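Local coordinates for protein phosphodiesterase (Salpingoeca rosetta, PDB 7D7P) that belongs to the 3',5'-cyclic nucleotide phosphodiesterase family of the HD superfamily, an all-helical protein holding a zinc ion and a magnesium ion, at residues A[109-112]-A[113-117]. Sequence-based numbering, arbitrary orientation.
With ZN (zinc ion), chain G.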
loop_
_atom_site.group_PDB
_atom_site.type_symbol
_atom_site.label_atom_id
_atom_site.label_comp_id
_atom_site.label_asym_id
_atom_site.label_seq_id
_atom_site.Cartn_x
_atom_site.Cartn_y
_atom_site.Cartn_z
ATOM N N TRP A 109 0.909 -32.015 -3.026
ATOM C CA TRP A 109 -0.366 -32.563 -2.569
ATOM C C TRP A 109 -0.902 -31.814 -1.357
ATOM O O TRP A 109 -2.121 -31.700 -1.189
ATOM C CB TRP A 109 -0.204 -34.050 -2.254
ATOM C CG TRP A 109 -1.283 -34.651 -1.383
ATOM C CD1 TRP A 109 -1.145 -35.095 -0.099
ATOM C CD2 TRP A 109 -2.644 -34.917 -1.753
ATOM N NE1 TRP A 109 -2.333 -35.606 0.358
ATOM C CE2 TRP A 109 -3.270 -35.510 -0.637
ATOM C CE3 TRP A 109 -3.392 -34.710 -2.915
ATOM C CZ2 TRP A 109 -4.610 -35.889 -0.647
ATOM C CZ3 TRP A 109 -4.724 -35.087 -2.922
ATOM C CH2 TRP A 109 -5.320 -35.672 -1.797
ATOM N N ARG A 110 -0.016 -31.300 -0.503
ATOM C CA ARG A 110 -0.484 -30.570 0.669
ATOM C C ARG A 110 -1.053 -29.208 0.291
ATOM O O ARG A 110 -1.975 -28.721 0.956
ATOM C CB ARG A 110 0.648 -30.436 1.684
ATOM C CG ARG A 110 0.818 -31.690 2.527
ATOM C CD ARG A 110 2.060 -31.653 3.399
ATOM N NE ARG A 110 2.032 -32.716 4.402
ATOM C CZ ARG A 110 2.322 -33.990 4.154
ATOM N NH1 ARG A 110 2.671 -34.372 2.932
ATOM N NH2 ARG A 110 2.266 -34.885 5.131
ATOM N N HIS A 111 -0.536 -28.586 -0.772
ATOM C CA HIS A 111 -1.150 -27.360 -1.276
ATOM C C HIS A 111 -2.561 -27.627 -1.790
ATOM O O HIS A 111 -3.471 -26.818 -1.579
ATOM C CB HIS A 111 -0.285 -26.753 -2.381
ATOM C CG HIS A 111 -0.936 -25.615 -3.105
ATOM N ND1 HIS A 111 -1.373 -24.477 -2.463
ATOM C CD2 HIS A 111 -1.225 -25.439 -4.417
ATOM C CE1 HIS A 111 -1.903 -23.649 -3.346
ATOM N NE2 HIS A 111 -1.826 -24.209 -4.539
ATOM N N ALA A 112 -2.757 -28.760 -2.470
ATOM C CA ALA A 112 -4.088 -29.112 -2.955
ATOM C C ALA A 112 -5.073 -29.278 -1.803
ATOM O O ALA A 112 -6.212 -28.804 -1.880
ATOM C CB ALA A 112 -4.022 -30.392 -3.789
ATOM N N VAL A 113 -4.654 -29.949 -0.727
ATOM C CA VAL A 113 -5.539 -30.132 0.422
ATOM C C VAL A 113 -5.831 -28.793 1.089
ATOM O O VAL A 113 -6.951 -28.547 1.553
ATOM C CB VAL A 113 -4.927 -31.141 1.412
ATOM C CG1 VAL A 113 -5.839 -31.329 2.622
ATOM C CG2 VAL A 113 -4.671 -32.469 0.719
ATOM N N MET A 114 -4.829 -27.910 1.142
ATOM C CA MET A 114 -5.039 -26.568 1.683
ATOM C C MET A 114 -6.105 -25.812 0.899
ATOM O O MET A 114 -6.940 -25.113 1.485
ATOM C CB MET A 114 -3.723 -25.787 1.671
ATOM C CG MET A 114 -2.754 -26.175 2.774
ATOM S SD MET A 114 -3.253 -25.504 4.367
ATOM C CE MET A 114 -2.468 -23.891 4.334
ATOM N N VAL A 115 -6.089 -25.930 -0.429
ATOM C CA VAL A 115 -7.073 -25.223 -1.240
ATOM C C VAL A 115 -8.441 -25.881 -1.112
ATOM O O VAL A 115 -9.475 -25.201 -1.108
ATOM C CB VAL A 115 -6.597 -25.148 -2.703
ATOM C CG1 VAL A 115 -7.669 -24.534 -3.598
ATOM C CG2 VAL A 115 -5.316 -24.339 -2.784
ATOM N N LEU A 116 -8.472 -27.211 -0.993
ATOM C CA LEU A 116 -9.737 -27.898 -0.758
ATOM C C LEU A 116 -10.351 -27.469 0.570
ATOM O O LEU A 116 -11.539 -27.134 0.639
ATOM C CB LEU A 116 -9.537 -29.414 -0.789
ATOM C CG LEU A 116 -10.727 -30.209 -0.239
ATOM C CD1 LEU A 116 -11.940 -30.062 -1.145
ATOM C CD2 LEU A 116 -10.380 -31.677 -0.040
ATOM N N HIS A 117 -9.548 -27.467 1.637
ATOM C CA HIS A 117 -10.072 -27.120 2.954
ATOM C C HIS A 117 -10.492 -25.656 3.020
ATOM O O HIS A 117 -11.524 -25.327 3.616
ATOM C CB HIS A 117 -9.035 -27.430 4.032
ATOM C CG HIS A 117 -9.534 -27.216 5.426
ATOM N ND1 HIS A 117 -9.414 -26.010 6.082
ATOM C CD2 HIS A 117 -10.160 -28.053 6.287
ATOM C CE1 HIS A 117 -9.944 -26.114 7.289
ATOM N NE2 HIS A 117 -10.404 -27.344 7.438
HETATM ZN ZN ZN G . -2.566 -23.526 -6.554
HETATM O O HOH W 1 -3.014 -22.519 -8.788
HETATM O O HOH W 2 -0.717 -22.033 -6.592
#
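The ring of His111 reaches a zinc ion through NE2 at 2.2 Å while Val115, one helical turn on, lays its CG2 methyl over a face of the same ring, 3.5 Å from CE1. With CG anti to the backbone N (chi1 171°), the imidazole leaves the helix toward the metal; its other nitrogen, ND1, is hydrogen-bonded to His262, so both ends of the ring are held and its rotation is fixed. Histidine suits the place because it can serve a metal and a second polar partner at once, and a branched valine brings a methyl against the ring without competing for the zinc.

On another side of the helix the pattern recurs without a metal. Val113 CG2 sits over the six-membered ring of Trp109 in a CH-pi contact, 3.8 Å from its centroid, and the broad indole also packs on Leu66 and Leu144. Small Ala112 packs on Leu144 and Tyr101, and its single methyl is consistent with close packing there.

Beneath these pairs runs regular i to i+4 bonding: Val113 N to Trp109 O at 3.1 Å, Met114 N to Arg110 O, Val115 N to His111 O at 3.0 Å and Leu116 N to Ala112 O. His146, Asp147, Asp260 and two waters complete the zinc shell, a histidine- and aspartate-rich metal site characteristic of the HD-superfamily phosphodiesterase fold.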